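Local coordinates for protein soluble lytic murein transglycosylase (Escherichia coli, PDB 1QSA) that cleaves the glycosidic bonds between N-acetylmuramic acid and N-acetylglucosamine in peptidoglycan, forming a 1,6-anhydro bond in the N-acetylmuramic acid residue, at residues Y38-I46 / F61-P70; L74-L82 / F94-A104. All coordinates share one frame; numbering follows the deposited sequence. Where two conformers were deposited one is given.

Contact 1 of 2, residues Y38-I46 / F61-P70; sequences YPYLEYRQI and FVRANPTLPP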
# COMPACT_ATOMS: atom_id res chain seq x y z
N TYR A 38 -10.85 -8.37 -29.54
CA TYR A 38 -11.48 -7.40 -30.45
C TYR A 38 -12.10 -6.21 -29.68
O TYR A 38 -11.97 -5.07 -30.10
CB TYR A 38 -12.52 -8.08 -31.34
CG TYR A 38 -13.14 -7.14 -32.34
CD1 TYR A 38 -12.43 -6.70 -33.46
CD2 TYR A 38 -14.42 -6.65 -32.13
CE1 TYR A 38 -13.00 -5.79 -34.36
CE2 TYR A 38 -15.00 -5.74 -33.01
CZ TYR A 38 -14.29 -5.32 -34.12
OH TYR A 38 -14.88 -4.40 -34.96
N PRO A 39 -12.75 -6.44 -28.51
CA PRO A 39 -13.33 -5.30 -27.77
C PRO A 39 -12.29 -4.24 -27.42
O PRO A 39 -12.62 -3.05 -27.32
CB PRO A 39 -13.92 -5.96 -26.52
CG PRO A 39 -14.34 -7.31 -27.02
CD PRO A 39 -13.15 -7.72 -27.88
N TYR A 40 -11.04 -4.64 -27.19
CA TYR A 40 -9.97 -3.68 -26.91
C TYR A 40 -9.68 -2.81 -28.13
O TYR A 40 -9.34 -1.63 -28.00
CB TYR A 40 -8.70 -4.37 -26.40
CG TYR A 40 -8.81 -4.84 -24.97
CD1 TYR A 40 -8.45 -4.00 -23.91
CD2 TYR A 40 -9.25 -6.13 -24.67
CE1 TYR A 40 -8.54 -4.43 -22.59
CE2 TYR A 40 -9.34 -6.57 -23.33
CZ TYR A 40 -8.98 -5.71 -22.30
OH TYR A 40 -9.08 -6.10 -20.99
N LEU A 41 -9.77 -3.40 -29.32
CA LEU A 41 -9.57 -2.66 -30.57
C LEU A 41 -10.72 -1.65 -30.75
O LEU A 41 -10.51 -0.52 -31.19
CB LEU A 41 -9.53 -3.62 -31.77
CG LEU A 41 -8.34 -4.58 -31.84
CD1 LEU A 41 -8.52 -5.50 -33.04
CD2 LEU A 41 -7.03 -3.80 -31.94
N GLU A 42 -11.94 -2.08 -30.44
CA GLU A 42 -13.10 -1.20 -30.56
C GLU A 42 -12.95 -0.03 -29.60
O GLU A 42 -13.27 1.11 -29.94
CB GLU A 42 -14.38 -1.95 -30.22
CG GLU A 42 -14.77 -3.01 -31.20
CD GLU A 42 -16.08 -3.67 -30.82
OE1 GLU A 42 -16.11 -4.40 -29.81
OE2 GLU A 42 -17.07 -3.47 -31.54
N TYR A 43 -12.46 -0.32 -28.39
CA TYR A 43 -12.26 0.71 -27.39
C TYR A 43 -11.25 1.73 -27.90
O TYR A 43 -11.46 2.94 -27.77
CB TYR A 43 -11.77 0.09 -26.07
CG TYR A 43 -11.36 1.11 -25.03
CD1 TYR A 43 -12.31 1.72 -24.21
CD2 TYR A 43 -10.03 1.50 -24.89
CE1 TYR A 43 -11.93 2.70 -23.27
CE2 TYR A 43 -9.64 2.47 -23.97
CZ TYR A 43 -10.60 3.07 -23.16
OH TYR A 43 -10.20 4.04 -22.26
N ARG A 44 -10.17 1.25 -28.50
CA ARG A 44 -9.14 2.13 -29.04
C ARG A 44 -9.73 3.01 -30.15
O ARG A 44 -9.47 4.21 -30.20
CB ARG A 44 -7.95 1.31 -29.57
CG ARG A 44 -6.74 2.18 -29.93
CD ARG A 44 -5.53 1.32 -30.35
NE ARG A 44 -4.42 2.15 -30.82
CZ ARG A 44 -3.18 1.73 -31.03
NH1 ARG A 44 -2.82 0.47 -30.84
NH2 ARG A 44 -2.27 2.59 -31.48
N GLN A 45 -10.54 2.42 -31.01
CA GLN A 45 -11.17 3.16 -32.11
C GLN A 45 -12.11 4.25 -31.58
O GLN A 45 -12.07 5.40 -32.03
CB GLN A 45 -11.96 2.18 -32.97
CG GLN A 45 -12.59 2.77 -34.21
CD GLN A 45 -13.20 1.68 -35.06
OE1 GLN A 45 -14.26 1.14 -34.74
NE2 GLN A 45 -12.49 1.30 -36.12
N ILE A 46 -12.94 3.89 -30.61
CA ILE A 46 -13.89 4.86 -30.04
C ILE A 46 -13.17 6.02 -29.36
O ILE A 46 -13.48 7.19 -29.62
CB ILE A 46 -14.84 4.16 -29.05
CG1 ILE A 46 -15.75 3.18 -29.81
CG2 ILE A 46 -15.69 5.17 -28.29
CD1 ILE A 46 -16.60 2.31 -28.89
N PHE A 61 -21.51 0.49 -26.85
CA PHE A 61 -20.28 -0.23 -26.53
C PHE A 61 -20.24 -0.68 -25.07
O PHE A 61 -19.90 -1.82 -24.76
CB PHE A 61 -19.04 0.62 -26.86
CG PHE A 61 -17.75 -0.08 -26.55
CD1 PHE A 61 -17.29 -1.12 -27.37
CD2 PHE A 61 -16.99 0.27 -25.42
CE1 PHE A 61 -16.11 -1.79 -27.06
CE2 PHE A 61 -15.81 -0.40 -25.12
CZ PHE A 61 -15.37 -1.44 -25.95
N VAL A 62 -20.61 0.23 -24.17
CA VAL A 62 -20.61 -0.09 -22.75
C VAL A 62 -21.62 -1.21 -22.44
O VAL A 62 -21.30 -2.16 -21.73
CB VAL A 62 -20.92 1.18 -21.92
CG1 VAL A 62 -21.08 0.84 -20.45
CG2 VAL A 62 -19.81 2.20 -22.13
N ARG A 63 -22.82 -1.14 -23.03
CA ARG A 63 -23.83 -2.16 -22.76
C ARG A 63 -23.46 -3.53 -23.34
O ARG A 63 -23.77 -4.57 -22.76
CB ARG A 63 -25.22 -1.74 -23.28
CG ARG A 63 -25.67 -0.33 -22.90
CD ARG A 63 -25.22 0.14 -21.51
NE ARG A 63 -24.56 1.45 -21.59
CZ ARG A 63 -24.21 2.20 -20.56
NH1 ARG A 63 -24.47 1.81 -19.31
NH2 ARG A 63 -23.60 3.37 -20.77
N ALA A 64 -22.73 -3.51 -24.46
CA ALA A 64 -22.32 -4.74 -25.13
C ALA A 64 -21.11 -5.42 -24.48
O ALA A 64 -20.84 -6.58 -24.76
CB ALA A 64 -22.01 -4.47 -26.59
N ASN A 65 -20.42 -4.71 -23.60
CA ASN A 65 -19.21 -5.23 -22.97
C ASN A 65 -19.22 -5.02 -21.45
O ASN A 65 -18.30 -4.40 -20.90
CB ASN A 65 -18.00 -4.55 -23.62
CG ASN A 65 -17.87 -4.87 -25.10
OD1 ASN A 65 -17.27 -5.88 -25.48
ND2 ASN A 65 -18.45 -4.02 -25.96
N PRO A 66 -20.20 -5.62 -20.75
CA PRO A 66 -20.34 -5.50 -19.29
C PRO A 66 -19.16 -5.91 -18.40
O PRO A 66 -19.00 -5.37 -17.31
CB PRO A 66 -21.60 -6.31 -18.98
CG PRO A 66 -21.59 -7.37 -20.03
CD PRO A 66 -21.16 -6.61 -21.27
N THR A 67 -18.35 -6.86 -18.86
CA THR A 67 -17.21 -7.31 -18.08
C THR A 67 -15.84 -6.82 -18.57
O THR A 67 -14.80 -7.20 -18.03
CB THR A 67 -17.18 -8.86 -17.97
OG1 THR A 67 -17.01 -9.44 -19.26
CG2 THR A 67 -18.48 -9.38 -17.33
N LEU A 68 -15.84 -5.95 -19.58
CA LEU A 68 -14.59 -5.42 -20.12
C LEU A 68 -14.15 -4.24 -19.23
O LEU A 68 -14.84 -3.22 -19.18
CB LEU A 68 -14.82 -4.95 -21.55
CG LEU A 68 -13.59 -4.39 -22.27
CD1 LEU A 68 -12.59 -5.51 -22.54
CD2 LEU A 68 -14.03 -3.74 -23.58
N PRO A 69 -12.99 -4.35 -18.55
CA PRO A 69 -12.57 -3.24 -17.69
C PRO A 69 -12.57 -1.85 -18.36
O PRO A 69 -13.11 -0.90 -17.79
CB PRO A 69 -11.21 -3.69 -17.16
CG PRO A 69 -11.36 -5.19 -17.10
CD PRO A 69 -12.06 -5.50 -18.41
N PRO A 70 -11.98 -1.71 -19.57
CA PRO A 70 -12.03 -0.35 -20.15
C PRO A 70 -13.43 0.15 -20.55
O PRO A 70 -13.62 1.37 -20.69
CB PRO A 70 -11.07 -0.44 -21.35
CG PRO A 70 -11.02 -1.91 -21.67
CD PRO A 70 -11.03 -2.55 -20.31
O HOH W 1 -18.95 -4.17 -28.82
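An apolar helix-against-turn contact joins Pro-39, Tyr-40, Tyr-43 and Ile-46 of helix 38-48 to Phe-61, Leu-68 and Pro-70, where helix 55-64 turns into helix 69-84. Phe-61 is the knob, set in a hole made by Pro-39, Glu-42, Tyr-43 and Ile-46. With CG anti to the backbone N (chi1 180°), the ring reaches in between them: Ile-46 CD1 lies 3.5 Å from Phe-61 CG near the ring's root, while Pro-39 O meets the far edge at CZ, also at 3.5 Å. Cut back to an alanine, Phe-61 would probably leave a gap there and strip the ring contacts from Pro-39 O, Glu-42 CB and Tyr-43 CB. Such close packing of successive antiparallel helices builds the alpha-superhelix of this enzyme, and the type I turn from Asn-65 to Leu-68 makes the reversal. Pro-70 CB stands over the centre of the Tyr-43 ring, 3.7 Å from its centroid and 10° off the normal. Leu-68 CD1 covers a face of Tyr-40 nearer the rim, 3.9 Å from the centroid; the hydroxyl of Tyr-40 bonds to Glu-403 beyond. Asn-65 ND2 donates nearly straight (172°) to a lone pair of Phe-61 O at 2.9 Å.

Contact 2 of 2, residues L74-L82 / F94-A104; sequences LQSRFVNEL and FSPEKPGTTEA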
# COMPACT_ATOMS: atom_id res chain seq x y z
N LEU A 74 -14.77 3.69 -19.34
CA LEU A 74 -15.25 4.59 -20.40
C LEU A 74 -16.51 5.37 -19.99
O LEU A 74 -16.74 6.48 -20.47
CB LEU A 74 -15.52 3.81 -21.70
CG LEU A 74 -15.95 4.62 -22.93
CD1 LEU A 74 -14.90 5.68 -23.28
CD2 LEU A 74 -16.19 3.68 -24.12
N GLN A 75 -17.31 4.79 -19.09
CA GLN A 75 -18.53 5.44 -18.60
C GLN A 75 -18.18 6.79 -17.93
O GLN A 75 -18.75 7.84 -18.26
CB GLN A 75 -19.23 4.52 -17.60
CG GLN A 75 -20.60 5.01 -17.16
CD GLN A 75 -21.62 5.05 -18.28
OE1 GLN A 75 -21.39 4.51 -19.37
NE2 GLN A 75 -22.74 5.70 -18.03
N SER A 76 -17.23 6.75 -16.99
CA SER A 76 -16.79 7.97 -16.32
C SER A 76 -16.00 8.88 -17.27
O SER A 76 -16.16 10.10 -17.22
CB SER A 76 -15.95 7.66 -15.07
OG SER A 76 -16.77 7.18 -14.02
N ARG A 77 -15.18 8.30 -18.16
CA ARG A 77 -14.41 9.09 -19.11
C ARG A 77 -15.32 9.87 -20.08
O ARG A 77 -15.10 11.06 -20.34
CB ARG A 77 -13.47 8.18 -19.91
CG ARG A 77 -12.60 8.92 -20.92
CD ARG A 77 -11.62 7.97 -21.60
NE ARG A 77 -10.88 8.64 -22.66
CZ ARG A 77 -9.89 8.08 -23.36
NH1 ARG A 77 -9.52 6.82 -23.12
NH2 ARG A 77 -9.28 8.77 -24.32
N PHE A 78 -16.40 9.23 -20.53
CA PHE A 78 -17.31 9.91 -21.45
C PHE A 78 -18.15 10.95 -20.72
O PHE A 78 -18.54 11.96 -21.31
CB PHE A 78 -18.18 8.94 -22.22
CG PHE A 78 -18.80 9.55 -23.44
CD1 PHE A 78 -17.99 10.11 -24.43
CD2 PHE A 78 -20.19 9.60 -23.59
CE1 PHE A 78 -18.57 10.72 -25.57
CE2 PHE A 78 -20.76 10.20 -24.72
CZ PHE A 78 -19.94 10.76 -25.70
N VAL A 79 -18.44 10.71 -19.44
CA VAL A 79 -19.16 11.71 -18.65
C VAL A 79 -18.30 12.98 -18.64
O VAL A 79 -18.80 14.08 -18.85
CB VAL A 79 -19.42 11.22 -17.21
CG1 VAL A 79 -19.65 12.41 -16.26
CG2 VAL A 79 -20.64 10.33 -17.19
N ASN A 80 -17.00 12.80 -18.44
CA ASN A 80 -16.09 13.94 -18.43
C ASN A 80 -16.04 14.62 -19.82
O ASN A 80 -15.93 15.85 -19.91
CB ASN A 80 -14.70 13.52 -17.93
CG ASN A 80 -14.72 13.09 -16.47
OD1 ASN A 80 -15.60 13.49 -15.72
ND2 ASN A 80 -13.77 12.25 -16.07
N GLU A 81 -16.14 13.84 -20.89
CA GLU A 81 -16.14 14.40 -22.25
C GLU A 81 -17.41 15.23 -22.48
O GLU A 81 -17.34 16.34 -23.01
CB GLU A 81 -16.02 13.29 -23.31
CG GLU A 81 -16.32 13.72 -24.77
CD GLU A 81 -15.49 14.92 -25.27
OE1 GLU A 81 -14.40 15.20 -24.72
OE2 GLU A 81 -15.94 15.57 -26.23
N LEU A 82 -18.56 14.71 -22.04
CA LEU A 82 -19.81 15.44 -22.20
C LEU A 82 -19.75 16.73 -21.37
O LEU A 82 -20.25 17.77 -21.80
CB LEU A 82 -21.01 14.57 -21.81
CG LEU A 82 -21.25 13.41 -22.80
CD1 LEU A 82 -22.28 12.46 -22.22
CD2 LEU A 82 -21.70 13.93 -24.16
N PHE A 94 -26.86 10.19 -20.65
CA PHE A 94 -25.87 9.14 -20.82
C PHE A 94 -25.57 8.42 -19.50
O PHE A 94 -25.37 7.19 -19.47
CB PHE A 94 -24.57 9.73 -21.41
CG PHE A 94 -23.42 8.75 -21.44
CD1 PHE A 94 -23.37 7.74 -22.41
CD2 PHE A 94 -22.43 8.79 -20.46
CE1 PHE A 94 -22.34 6.79 -22.40
CE2 PHE A 94 -21.40 7.84 -20.44
CZ PHE A 94 -21.35 6.84 -21.41
N SER A 95 -25.57 9.19 -18.41
CA SER A 95 -25.29 8.67 -17.07
C SER A 95 -26.35 9.18 -16.08
O SER A 95 -26.08 10.08 -15.29
CB SER A 95 -23.89 9.11 -16.62
OG SER A 95 -23.58 8.62 -15.31
N PRO A 96 -27.57 8.60 -16.11
CA PRO A 96 -28.63 9.05 -15.20
C PRO A 96 -28.29 8.81 -13.72
O PRO A 96 -28.81 9.51 -12.86
CB PRO A 96 -29.86 8.25 -15.66
CG PRO A 96 -29.29 7.10 -16.43
CD PRO A 96 -28.09 7.67 -17.13
N GLU A 97 -27.45 7.81 -13.45
CA GLU A 97 -27.02 7.49 -12.09
C GLU A 97 -25.62 8.05 -11.83
O GLU A 97 -24.84 8.25 -12.76
CB GLU A 97 -26.98 5.97 -11.87
CG GLU A 97 -28.27 5.23 -12.18
CD GLU A 97 -29.50 5.88 -11.57
OE1 GLU A 97 -29.45 6.32 -10.40
OE2 GLU A 97 -30.54 5.94 -12.28
N LYS A 98 -25.31 8.26 -10.56
CA LYS A 98 -24.00 8.79 -10.14
C LYS A 98 -22.88 7.91 -10.71
O LYS A 98 -22.91 6.68 -10.58
CB LYS A 98 -23.97 8.76 -8.61
CG LYS A 98 -22.70 9.25 -7.95
CD LYS A 98 -22.76 8.90 -6.46
CE LYS A 98 -21.59 9.46 -5.69
NZ LYS A 98 -21.64 9.08 -4.23
N PRO A 99 -21.92 8.52 -11.44
CA PRO A 99 -20.81 7.75 -12.02
C PRO A 99 -19.78 7.25 -11.02
O PRO A 99 -19.83 7.58 -9.84
CB PRO A 99 -20.21 8.71 -13.06
CG PRO A 99 -20.54 10.06 -12.52
CD PRO A 99 -21.91 9.91 -11.91
N GLY A 100 -18.81 6.49 -11.52
CA GLY A 100 -17.80 5.89 -10.66
C GLY A 100 -16.64 6.71 -10.12
O GLY A 100 -16.26 6.52 -8.96
N THR A 101 -16.06 7.57 -10.93
CA THR A 101 -14.91 8.35 -10.47
C THR A 101 -15.31 9.65 -9.82
O THR A 101 -16.38 10.18 -10.10
CB THR A 101 -13.93 8.65 -11.61
OG1 THR A 101 -14.55 9.55 -12.55
CG2 THR A 101 -13.56 7.37 -12.34
N THR A 102 -14.43 10.18 -8.98
CA THR A 102 -14.71 11.45 -8.32
C THR A 102 -14.88 12.56 -9.33
O THR A 102 -15.84 13.34 -9.23
CB THR A 102 -13.61 11.83 -7.34
OG1 THR A 102 -13.43 10.75 -6.41
CG2 THR A 102 -14.00 13.07 -6.56
N GLU A 103 -14.01 12.61 -10.34
CA GLU A 103 -14.08 13.65 -11.37
C GLU A 103 -15.43 13.60 -12.10
O GLU A 103 -16.10 14.62 -12.25
CB GLU A 103 -12.93 13.54 -12.37
CG GLU A 103 -12.92 14.69 -13.38
CD GLU A 103 -11.80 14.58 -14.39
OE1 GLU A 103 -10.93 13.68 -14.27
OE2 GLU A 103 -11.78 15.41 -15.33
N ALA A 104 -15.86 12.39 -12.48
CA ALA A 104 -17.15 12.22 -13.15
C ALA A 104 -18.30 12.61 -12.21
O ALA A 104 -19.31 13.17 -12.66
CB ALA A 104 -17.33 10.77 -13.64
O HOH W 2 -19.53 5.49 -14.06
O HOH W 3 -12.71 10.25 -14.25
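In the conformer given, Ser-76 OG accepts from Thr-101 N at 3.2 Å, with an N-H...O angle of 156°, and is also bonded to a water that accepts from Gly-100 N. The serine of helix 69-84 thus meets the loop just before helix 102-114. Thr-101 is the N-cap of that helix: OG1 is turned back over its own backbone and accepts from Ala-104 N at 3.1 Å. A second water joins Thr-101 OG1 to Asn-80 ND2, the latter bond weak. The Asn-80 amide also stacks on the Glu-103 carboxylate, planes 20° apart, while its OD1 accepts from Asn-107. At the start of 94-104, Phe-94 fills a hole among Gln-75, Phe-78, Val-79 and Leu-82. The edge of Phe-78 points at its face in a T-shaped pair, centroids 5.0 Å apart, Phe-78 CD2 standing over the centre of the Phe-94 ring. In one conformer the Gln-75 amide lies beside that ring, planes 22° apart, and NE2 bonds weakly to Phe-94 O. Val-79 CG2 meets Ser-95 CB at 3.5 Å. Leu-74 on Phe-61 and Gln-75 on Val-62 pack helix 69-84 against helix 55-64, which Phe-94, ending helix 88-94, also touches at Val-58 and Thr-59.

From the N terminus, contact 1 brings 61-70 back onto 38-46, closing a loop of 14 residues that holds most of helix 55-64. Contact 2 then returns 94-104 to 74-82 across 11 residues that include most of helix 88-94. The loops follow in series, neither nesting nor crossing, and helix 69-84 serves both: its first two residues belong to contact 1 and its later part, 74-82, to contact 2. Their centres lie 16 Å apart, yet they touch directly, Phe-61 CD2 resting 3.7 Å from Leu-74 CD2. Weak hydrogen bonds from Arg-63 to Gln-75 and between Tyr-43 and Arg-77 reinforce that seam. Together they tie five successive helices, from 38-48 to 102-114, into one run of the superhelix.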